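Local coordinates for Non-reducing end beta-L-arabinofuranosidase (PDB 5MQO), which probably cleaves a terminal glycosidic linkage of complex plant pectin as a GH127-family glycoside hydrolase, perhaps an aceric acidase, at residues E409-L412 with Y413-L417; T462-T465 with L466-Q470; G419-D423 with G424-F428; Q318-K321 with N322-I326. All blocks are in the same frame, centred on the assembly; numbering follows the deposited sequence.

All four contacts are local ones within the mostly helical GH127 catalytic region, and three form one packed cluster. Contact 1, near the end of helix 402-416, touches contact 2, at the end of helix 458-466, where Leu-417 CA and Leu-466 CD2 are 3.9 Å apart. Contact 3 is the hairpin-like loop that follows contact 1 in the chain, and it packs on contact 2 through Leu-466 CD1 and Ile-420 CG2, 3.6 Å apart. The disulfide Cys-383 to Cys-458 ties helix 458-466 to helix 382-399. Contact 4, on helix 317-333, stands apart, its centre about 24 Å from that of contact 1 and about 35 Å from that of contact 3, yet it too packs on helix 382-399.

Contact 1 (E409-L412 with Y413-L417); sequences ETCL and YNSVL
Tyr-413 N bonds to Glu-409 O and Ser-415 N to Cys-411 O with ordinary alpha-helical spacing, whereas Leu-417 N reaches back five residues to Leu-412 O (3.1 Å), the wider pi-type turn near the end of helix 402-416. One step of this backbone has a side-chain double. Thr-410 O takes the N-H of Asn-414 at 3.1 Å and also Asn-414 ND2 at 2.9 Å, the second in the carbonyl plane on a lone pair but bent to 135° at the hydrogen. Asn-414 can do this because CG stands beside its own backbone N (chi1 -54°), which folds the amide back up the helix. The same amide is held from outside: ND2 also gives to Pro-603 O, and OD1 accepts from Val-605 N. A leucine here would probably leave Val-605 N and Pro-603 O without their mates and Thr-410 O with the backbone bond but no side-chain one. On the next face Glu-409 CG meets the edge of the Tyr-413 ring, 3.4 Å from CE2, with carboxylate and ring planes 65° apart. A glutamate suits this place, since its methylene lies against the aromatic edge while its OE1 goes on to a salt bridge with Arg-534. Farther along, Val-416 CG2 lies 3.4 Å from Cys-411 O, a small branched side chain fitting close to the helix backbone. Polar groups buried here are therefore paired rather than excluded: the asparagine amide joins the helix to Pro-603 and to the start of strand 604-609, and the glutamate's charge is probably balanced by the arginine.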
loop_
_atom_site.group_PDB
_atom_site.type_symbol
_atom_site.label_atom_id
_atom_site.label_comp_id
_atom_site.label_asym_id
_atom_site.label_seq_id
_atom_site.Cartn_x
_atom_site.Cartn_y
_atom_site.Cartn_z
ATOM N N GLU A 409 -4.327 -2.106 -5.009
ATOM C CA GLU A 409 -3.441 -2.961 -5.840
ATOM C C GLU A 409 -2.260 -2.168 -6.413
ATOM O O GLU A 409 -1.093 -2.593 -6.280
ATOM C CB GLU A 409 -4.188 -3.646 -6.997
ATOM C CG GLU A 409 -3.450 -4.832 -7.640
ATOM C CD GLU A 409 -4.261 -5.529 -8.735
ATOM O OE1 GLU A 409 -4.618 -4.834 -9.719
ATOM O OE2 GLU A 409 -4.603 -6.737 -8.594
ATOM N N THR A 410 -2.573 -1.036 -7.045
ATOM C CA THR A 410 -1.552 -0.143 -7.611
ATOM C C THR A 410 -0.468 0.161 -6.587
ATOM O O THR A 410 0.717 -0.031 -6.869
ATOM C CB THR A 410 -2.201 1.171 -8.059
ATOM O OG1 THR A 410 -3.291 0.841 -8.931
ATOM C CG2 THR A 410 -1.203 2.132 -8.766
ATOM N N CYS A 411 -0.888 0.553 -5.387
ATOM C CA CYS A 411 0.048 0.867 -4.310
ATOM C C CYS A 411 0.898 -0.338 -3.914
ATOM O O CYS A 411 2.144 -0.251 -3.838
ATOM C CB CYS A 411 -0.691 1.455 -3.102
ATOM S SG CYS A 411 -1.300 3.145 -3.371
ATOM N N LEU A 412 0.230 -1.469 -3.710
ATOM C CA LEU A 412 0.913 -2.679 -3.259
ATOM C C LEU A 412 2.051 -3.140 -4.173
ATOM O O LEU A 412 3.146 -3.355 -3.658
ATOM C CB LEU A 412 -0.078 -3.834 -3.009
ATOM C CG LEU A 412 0.479 -5.155 -2.435
ATOM C CD1 LEU A 412 1.202 -5.030 -1.099
ATOM C CD2 LEU A 412 -0.656 -6.163 -2.305
ATOM N N TYR A 413 1.807 -3.287 -5.491
ATOM C CA TYR A 413 2.874 -3.723 -6.424
ATOM C C TYR A 413 3.915 -2.605 -6.708
ATOM O O TYR A 413 5.095 -2.877 -6.837
ATOM C CB TYR A 413 2.336 -4.247 -7.764
ATOM C CG TYR A 413 1.524 -5.535 -7.739
ATOM C CD1 TYR A 413 2.125 -6.786 -7.820
ATOM C CD2 TYR A 413 0.143 -5.499 -7.691
ATOM C CE1 TYR A 413 1.362 -7.974 -7.800
ATOM C CE2 TYR A 413 -0.615 -6.668 -7.690
ATOM C CZ TYR A 413 -0.010 -7.899 -7.750
ATOM O OH TYR A 413 -0.837 -9.009 -7.715
ATOM N N ASN A 414 3.505 -1.356 -6.776
ATOM C CA ASN A 414 4.370 -0.348 -7.410
ATOM C C ASN A 414 5.027 0.693 -6.489
ATOM O O ASN A 414 5.992 1.325 -6.907
ATOM C CB ASN A 414 3.578 0.383 -8.499
ATOM C CG ASN A 414 2.981 -0.568 -9.476
ATOM O OD1 ASN A 414 3.700 -1.245 -10.172
ATOM N ND2 ASN A 414 1.674 -0.685 -9.481
ATOM N N SER A 415 4.491 0.903 -5.282
ATOM C CA SER A 415 5.089 1.851 -4.343
ATOM C C SER A 415 5.255 1.344 -2.918
ATOM O O SER A 415 5.665 2.096 -2.046
ATOM C CB SER A 415 4.288 3.142 -4.368
ATOM O OG SER A 415 2.910 2.924 -4.166
ATOM N N VAL A 416 4.973 0.071 -2.686
ATOM C CA VAL A 416 5.190 -0.572 -1.381
ATOM C C VAL A 416 6.205 -1.705 -1.578
ATOM O O VAL A 416 7.263 -1.720 -0.935
ATOM C CB VAL A 416 3.855 -1.113 -0.821
ATOM C CG1 VAL A 416 4.065 -1.929 0.442
ATOM C CG2 VAL A 416 2.904 0.038 -0.547
ATOM N N LEU A 417 5.892 -2.625 -2.491
ATOM C CA LEU A 417 6.805 -3.684 -2.845
ATOM C C LEU A 417 8.128 -3.137 -3.417
ATOM O O LEU A 417 9.182 -3.790 -3.297
ATOM C CB LEU A 417 6.119 -4.652 -3.811
ATOM C CG LEU A 417 6.871 -5.869 -4.350
ATOM C CD1 LEU A 417 7.308 -6.840 -3.269
ATOM C CD2 LEU A 417 5.993 -6.570 -5.354
#

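Contact 2 (T462-T465 with L466-Q470)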
loop_
_atom_site.group_PDB
_atom_site.type_symbol
_atom_site.label_atom_id
_atom_site.label_comp_id
_atom_site.label_asym_id
_atom_site.label_seq_id
_atom_site.Cartn_x
_atom_site.Cartn_y
_atom_site.Cartn_z
ATOM N N THR A 462 7.273 -1.448 6.380
ATOM C CA THR A 462 7.269 -2.030 5.039
ATOM C C THR A 462 7.136 -3.551 5.108
ATOM O O THR A 462 6.259 -4.115 4.464
ATOM C CB THR A 462 8.504 -1.597 4.248
ATOM O OG1 THR A 462 8.447 -0.181 4.105
ATOM C CG2 THR A 462 8.545 -2.216 2.887
ATOM N N LEU A 463 7.982 -4.192 5.916
ATOM C CA LEU A 463 8.025 -5.650 6.023
ATOM C C LEU A 463 6.734 -6.239 6.623
ATOM O O LEU A 463 6.172 -7.183 6.085
ATOM C CB LEU A 463 9.258 -6.106 6.826
ATOM C CG LEU A 463 9.456 -7.632 7.000
ATOM C CD1 LEU A 463 9.417 -8.389 5.681
ATOM C CD2 LEU A 463 10.750 -7.960 7.743
ATOM N N ARG A 464 6.242 -5.686 7.709
ATOM C CA ARG A 464 4.987 -6.192 8.243
ATOM C C ARG A 464 3.829 -6.011 7.262
ATOM O O ARG A 464 2.928 -6.841 7.216
ATOM C CB ARG A 464 4.662 -5.575 9.605
ATOM C CG ARG A 464 4.134 -4.164 9.567
ATOM C CD ARG A 464 2.606 -4.077 9.491
ATOM N NE ARG A 464 2.079 -3.466 10.700
ATOM C CZ ARG A 464 2.223 -2.179 11.036
ATOM N NH1 ARG A 464 2.856 -1.321 10.250
ATOM N NH2 ARG A 464 1.721 -1.742 12.186
ATOM N N THR A 465 3.854 -4.941 6.476
ATOM C CA THR A 465 2.774 -4.720 5.523
ATOM C C THR A 465 2.857 -5.797 4.450
ATOM O O THR A 465 1.877 -6.517 4.207
ATOM C CB THR A 465 2.806 -3.312 4.918
ATOM O OG1 THR A 465 2.323 -2.374 5.887
ATOM C CG2 THR A 465 1.909 -3.228 3.711
ATOM N N LEU A 466 4.034 -5.943 3.857
ATOM C CA LEU A 466 4.242 -6.984 2.856
ATOM C C LEU A 466 3.972 -8.380 3.413
ATOM O O LEU A 466 3.389 -9.182 2.710
ATOM C CB LEU A 466 5.627 -6.907 2.218
ATOM C CG LEU A 466 5.889 -5.633 1.411
ATOM C CD1 LEU A 466 7.377 -5.388 1.258
ATOM C CD2 LEU A 466 5.227 -5.709 0.057
ATOM N N CYS A 467 4.347 -8.654 4.669
ATOM C CA CYS A 467 3.994 -9.933 5.338
ATOM C C CYS A 467 2.476 -10.173 5.503
ATOM O O CYS A 467 2.074 -11.265 5.887
ATOM C CB CYS A 467 4.651 -10.046 6.725
ATOM S SG CYS A 467 6.426 -10.378 6.729
ATOM N N GLN A 468 1.650 -9.159 5.243
ATOM C CA GLN A 468 0.202 -9.237 5.390
ATOM C C GLN A 468 -0.568 -9.156 4.098
ATOM O O GLN A 468 -1.791 -9.175 4.137
ATOM C CB GLN A 468 -0.250 -8.078 6.247
ATOM C CG GLN A 468 0.187 -8.173 7.696
ATOM C CD GLN A 468 0.029 -6.855 8.401
ATOM O OE1 GLN A 468 -0.103 -5.804 7.749
ATOM N NE2 GLN A 468 0.049 -6.882 9.727
ATOM N N ALA A 469 0.117 -9.057 2.957
ATOM C CA ALA A 469 -0.533 -8.905 1.638
ATOM C C ALA A 469 -1.748 -9.807 1.465
ATOM O O ALA A 469 -2.785 -9.352 1.026
ATOM C CB ALA A 469 0.463 -9.184 0.540
ATOM N N GLN A 470 -1.621 -11.082 1.830
ATOM C CA GLN A 470 -2.749 -12.060 1.752
ATOM C C GLN A 470 -4.056 -11.609 2.383
ATOM O O GLN A 470 -5.118 -12.057 1.941
ATOM C CB GLN A 470 -2.394 -13.444 2.314
ATOM C CG GLN A 470 -2.025 -13.480 3.799
ATOM C CD GLN A 470 -0.600 -13.065 4.050
ATOM O OE1 GLN A 470 0.179 -12.877 3.102
ATOM N NE2 GLN A 470 -0.243 -12.900 5.317
#
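The guanidinium of Arg-464 and the amide of Gln-468 are inclined by 34°, and Gln-468 NE2 comes to the guanidinium obliquely, 4.1 Å from Arg-464 NE. Closer contact is made by aliphatic carbon: Arg-464 CD lies 3.7 Å from Gln-468 OE1. The arginine reaches this place by starting from between its backbone N and carbonyl carbon (chi1 77°) and bending twice farther out. Both polar ends are engaged beyond the turn, Arg-464 NH2 in a salt bridge with Glu-108 and Gln-468 NE2 with Ser-112 OG, so two long, flexible side chains suit the joint between this helix and helix 102-117. Here helix 458-466 finishes and the chain enters a type I beta turn from Leu-466 to Ala-469. Leu-466 N still bonds almost straight to Thr-462 O, at 2.9 Å. Gln-468 N instead gives to Thr-465 O (2.8 Å), only three residues back, and stands 57° out of that carbonyl's plane, as the coil tightens. On the inner side Thr-462 and Leu-466 run alongside each other, CG2 to CD1 at 3.8 Å, and Leu-463 CD1 rests 3.7 Å from Cys-467 SG; apolar groups fit here because Phe-58 of helix 50-69 packs on both leucines and Ile-386 of helix 382-399 lies against Thr-462. Beyond the turn Gln-470 sends its side chain back, NE2 giving to Cys-467 O at 2.9 Å.

Contact 3 (G419-D423 with G424-F428); sequences GISLD and GKKYF
A short hairpin-like loop, with a single beta bridge, bends back between Ser-421 and Gly-424 through a type I turn; in the bridge Ile-420 faces Tyr-427 as a non-hydrogen-bonded pair. Bonds flank it: Phe-428 N to Gly-419 O at 2.8 Å, and Ser-421 N to Lys-426 O at 2.7 Å. Ile-420 CG1 sits over one face of the Tyr-427 ring, offset toward its rim, 3.8 Å from the centroid in a CH-pi contact. With CG1 anti to the backbone N (chi1 -160°), the isoleucine lays its longer branch along the ring, and CD1 continues as far as Tyr-427 OH. Both side chains pack on helix 458-466. At the turn's base Ser-421 OG accepts from Lys-426 N (2.7 Å) and donates to Asp-423 OD1 (2.6 Å), to which Lys-425 N also bonds weakly. Gly-424 takes a positive phi of 72°, and a CB there would collide with Asp-423 O. The chemistry thus splits the loop: a hydrophobic face turned to the helix, and a serine and an aspartate that take up the N-H of Lys-426 and, weakly, that of Lys-425, the aspartate's charge probably eased by Lys-426 nearby.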
loop_
_atom_site.group_PDB
_atom_site.type_symbol
_atom_site.label_atom_id
_atom_site.label_comp_id
_atom_site.label_asym_id
_atom_site.label_seq_id
_atom_site.Cartn_x
_atom_site.Cartn_y
_atom_site.Cartn_z
ATOM N N GLY A 419 9.717 -0.805 -2.145
ATOM C CA GLY A 419 10.463 -0.428 -0.970
ATOM C C GLY A 419 11.444 -1.434 -0.409
ATOM O O GLY A 419 12.240 -1.072 0.478
ATOM N N ILE A 420 11.387 -2.678 -0.893
ATOM C CA ILE A 420 12.242 -3.752 -0.403
ATOM C C ILE A 420 12.919 -4.389 -1.598
ATOM O O ILE A 420 12.374 -4.383 -2.689
ATOM C CB ILE A 420 11.437 -4.797 0.431
ATOM C CG1 ILE A 420 12.374 -5.616 1.342
ATOM C CG2 ILE A 420 10.556 -5.694 -0.454
ATOM C CD1 ILE A 420 11.672 -6.653 2.223
ATOM N N SER A 421 14.120 -4.915 -1.375
ATOM C CA SER A 421 14.879 -5.678 -2.381
ATOM C C SER A 421 14.211 -7.023 -2.715
ATOM O O SER A 421 13.315 -7.483 -1.999
ATOM C CB SER A 421 16.329 -5.905 -1.898
ATOM O OG SER A 421 16.390 -6.464 -0.584
ATOM N N LEU A 422 14.624 -7.628 -3.828
ATOM C CA LEU A 422 14.179 -8.975 -4.163
ATOM C C LEU A 422 14.766 -10.019 -3.193
ATOM O O LEU A 422 14.053 -10.945 -2.826
ATOM C CB LEU A 422 14.480 -9.307 -5.610
ATOM C CG LEU A 422 13.617 -8.548 -6.618
ATOM C CD1 LEU A 422 14.151 -8.773 -8.018
ATOM C CD2 LEU A 422 12.150 -8.963 -6.532
ATOM N N ASP A 423 16.003 -9.830 -2.709
ATOM C CA ASP A 423 16.570 -10.717 -1.661
ATOM C C ASP A 423 16.017 -10.528 -0.247
ATOM O O ASP A 423 16.529 -11.137 0.677
ATOM C CB ASP A 423 18.123 -10.707 -1.639
ATOM C CG ASP A 423 18.751 -9.368 -1.191
ATOM O OD1 ASP A 423 18.065 -8.449 -0.705
ATOM O OD2 ASP A 423 19.985 -9.239 -1.352
ATOM N N GLY A 424 15.006 -9.674 -0.076
ATOM C CA GLY A 424 14.306 -9.519 1.204
ATOM C C GLY A 424 15.051 -8.824 2.324
ATOM O O GLY A 424 14.584 -8.833 3.451
ATOM N N LYS A 425 16.198 -8.222 2.019
ATOM C CA LYS A 425 17.127 -7.749 3.038
ATOM C C LYS A 425 17.408 -6.259 3.033
ATOM O O LYS A 425 17.826 -5.717 4.071
ATOM C CB LYS A 425 18.457 -8.456 2.862
ATOM C CG LYS A 425 18.458 -9.904 3.285
ATOM C CD LYS A 425 19.882 -10.415 3.295
ATOM C CE LYS A 425 19.905 -11.907 3.492
ATOM N NZ LYS A 425 21.294 -12.338 3.786
ATOM N N LYS A 426 17.228 -5.608 1.882
ATOM C CA LYS A 426 17.548 -4.196 1.756
ATOM C C LYS A 426 16.281 -3.366 1.479
ATOM O O LYS A 426 15.346 -3.852 0.828
ATOM C CB LYS A 426 18.625 -4.002 0.685
ATOM C CG LYS A 426 19.963 -4.651 1.044
ATOM C CD LYS A 426 20.968 -4.580 -0.097
ATOM C CE LYS A 426 20.723 -5.687 -1.118
ATOM N NZ LYS A 426 21.062 -5.245 -2.496
ATOM N N TYR A 427 16.265 -2.129 1.989
ATOM C CA TYR A 427 15.102 -1.255 1.918
ATOM C C TYR A 427 15.372 0.162 1.338
ATOM O O TYR A 427 16.440 0.745 1.524
ATOM C CB TYR A 427 14.491 -1.119 3.301
ATOM C CG TYR A 427 13.987 -2.408 3.863
ATOM C CD1 TYR A 427 14.855 -3.304 4.500
ATOM C CD2 TYR A 427 12.632 -2.745 3.798
ATOM C CE1 TYR A 427 14.391 -4.513 5.042
ATOM C CE2 TYR A 427 12.150 -3.943 4.346
ATOM C CZ TYR A 427 13.027 -4.831 4.966
ATOM O OH TYR A 427 12.561 -6.013 5.504
ATOM N N PHE A 428 14.371 0.701 0.640
ATOM C CA PHE A 428 14.347 2.111 0.281
ATOM C C PHE A 428 13.567 2.899 1.312
ATOM O O PHE A 428 12.480 2.472 1.709
ATOM C CB PHE A 428 13.600 2.354 -1.065
ATOM C CG PHE A 428 14.444 2.224 -2.297
ATOM C CD1 PHE A 428 15.726 2.778 -2.367
ATOM C CD2 PHE A 428 13.927 1.595 -3.411
ATOM C CE1 PHE A 428 16.477 2.666 -3.512
ATOM C CE2 PHE A 428 14.681 1.465 -4.551
ATOM C CZ PHE A 428 15.955 2.003 -4.607
#

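Contact 4 (Q318-K321 with N322-I326); sequences QLMK and NLTSI
Gln-318 and Asn-322 join their amides: Gln-318 NE2 gives to Asn-322 OD1 at 2.8 Å. The glutamine chain leaves anti to its N and then turns sharply at chi2 (54°), which carries NE2 forward along the helix to Asn-322; it arrives above the asparagine's carbonyl plane, the amide planes 68° apart. Tyr-291 OH is a second partner of NE2. Asn-322 ND2 is spent on two carbonyls of the loop that leads into helix 297-314, Arg-288 O and Gln-290 O, a task that suits a short, buried amide. A leucine at Asn-322 would probably leave both carbonyls without this donor and take from Gln-318 one of the two partners that hold its amide. Thr-324 places OG1 between its backbone N and carbonyl carbon (chi1 56°), from where the hydroxyl donates to Met-320 O at 2.7 Å, in the carbonyl plane. That oxygen also takes Thr-324 N at 3.0 Å. Met-320, bent at chi2 and chi3, crosses Leu-323 at about a right angle, with CE 3.7 Å from CD1; the flexible thioether can follow an uneven surface. Both face helices 297-314 and 382-399, packing on Tyr-311 and Val-307 of the first and on Met-395 of the second.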
loop_
_atom_site.group_PDB
_atom_site.type_symbol
_atom_site.label_atom_id
_atom_site.label_comp_id
_atom_site.label_asym_id
_atom_site.label_seq_id
_atom_site.Cartn_x
_atom_site.Cartn_y
_atom_site.Cartn_z
ATOM N N GLN A 318 -20.574 14.037 7.054
ATOM C CA GLN A 318 -19.660 15.152 6.760
ATOM C C GLN A 318 -18.251 14.628 6.558
ATOM O O GLN A 318 -17.615 14.971 5.594
ATOM C CB GLN A 318 -19.723 16.227 7.853
ATOM C CG GLN A 318 -18.692 17.352 7.754
ATOM C CD GLN A 318 -18.658 18.084 6.417
ATOM O OE1 GLN A 318 -19.693 18.393 5.826
ATOM N NE2 GLN A 318 -17.458 18.385 5.949
ATOM N N LEU A 319 -17.812 13.730 7.423
ATOM C CA LEU A 319 -16.521 13.049 7.249
ATOM C C LEU A 319 -16.300 12.443 5.835
ATOM O O LEU A 319 -15.242 12.619 5.245
ATOM C CB LEU A 319 -16.355 11.959 8.298
ATOM C CG LEU A 319 -16.471 12.439 9.737
ATOM C CD1 LEU A 319 -16.427 11.254 10.665
ATOM C CD2 LEU A 319 -15.373 13.430 10.079
ATOM N N MET A 320 -17.302 11.752 5.297
ATOM C CA MET A 320 -17.242 11.201 3.934
ATOM C C MET A 320 -17.299 12.306 2.875
ATOM O O MET A 320 -16.804 12.122 1.778
ATOM C CB MET A 320 -18.375 10.187 3.723
ATOM C CG MET A 320 -18.216 9.229 2.537
ATOM S SD MET A 320 -16.840 8.054 2.477
ATOM C CE MET A 320 -16.412 7.899 4.216
ATOM N N LYS A 321 -17.899 13.450 3.189
ATOM C CA LYS A 321 -17.786 14.623 2.296
ATOM C C LYS A 321 -16.324 15.108 2.194
ATOM O O LYS A 321 -15.863 15.447 1.118
ATOM C CB LYS A 321 -18.734 15.767 2.720
ATOM C CG LYS A 321 -19.775 16.145 1.662
ATOM C CD LYS A 321 -21.161 16.539 2.206
ATOM C CE LYS A 321 -22.208 16.406 1.088
ATOM N NZ LYS A 321 -23.419 17.251 1.297
ATOM N N ASN A 322 -15.617 15.109 3.320
ATOM C CA ASN A 322 -14.209 15.440 3.350
ATOM C C ASN A 322 -13.401 14.346 2.713
ATOM O O ASN A 322 -12.575 14.620 1.856
ATOM C CB ASN A 322 -13.724 15.692 4.775
ATOM C CG ASN A 322 -14.436 16.869 5.426
ATOM O OD1 ASN A 322 -15.260 16.680 6.307
ATOM N ND2 ASN A 322 -14.131 18.088 4.977
ATOM N N LEU A 323 -13.648 13.103 3.091
ATOM C CA LEU A 323 -12.782 12.003 2.639
ATOM C C LEU A 323 -12.871 11.805 1.149
ATOM O O LEU A 323 -11.846 11.521 0.526
ATOM C CB LEU A 323 -13.067 10.695 3.370
ATOM C CG LEU A 323 -12.680 10.646 4.860
ATOM C CD1 LEU A 323 -13.217 9.361 5.501
ATOM C CD2 LEU A 323 -11.176 10.790 5.074
ATOM N N THR A 324 -14.057 12.002 0.555
ATOM C CA THR A 324 -14.196 11.858 -0.922
ATOM C C THR A 324 -13.595 13.001 -1.754
ATOM O O THR A 324 -13.087 12.721 -2.790
ATOM C CB THR A 324 -15.635 11.502 -1.396
ATOM O OG1 THR A 324 -16.571 12.464 -0.933
ATOM C CG2 THR A 324 -16.058 10.216 -0.827
ATOM N N SER A 325 -13.582 14.251 -1.329
ATOM C CA SER A 325 -12.821 15.244 -2.125
ATOM C C SER A 325 -11.308 15.158 -1.887
ATOM O O SER A 325 -10.534 15.505 -2.769
ATOM C CB SER A 325 -13.346 16.704 -2.038
ATOM O OG SER A 325 -13.660 17.024 -0.716
ATOM N N ILE A 326 -10.896 14.699 -0.710
ATOM C CA ILE A 326 -9.469 14.486 -0.424
ATOM C C ILE A 326 -8.963 13.298 -1.274
ATOM O O ILE A 326 -7.878 13.364 -1.859
ATOM C CB ILE A 326 -9.206 14.255 1.095
ATOM C CG1 ILE A 326 -9.556 15.502 1.868
ATOM C CG2 ILE A 326 -7.735 13.954 1.386
ATOM C CD1 ILE A 326 -9.479 15.336 3.372
#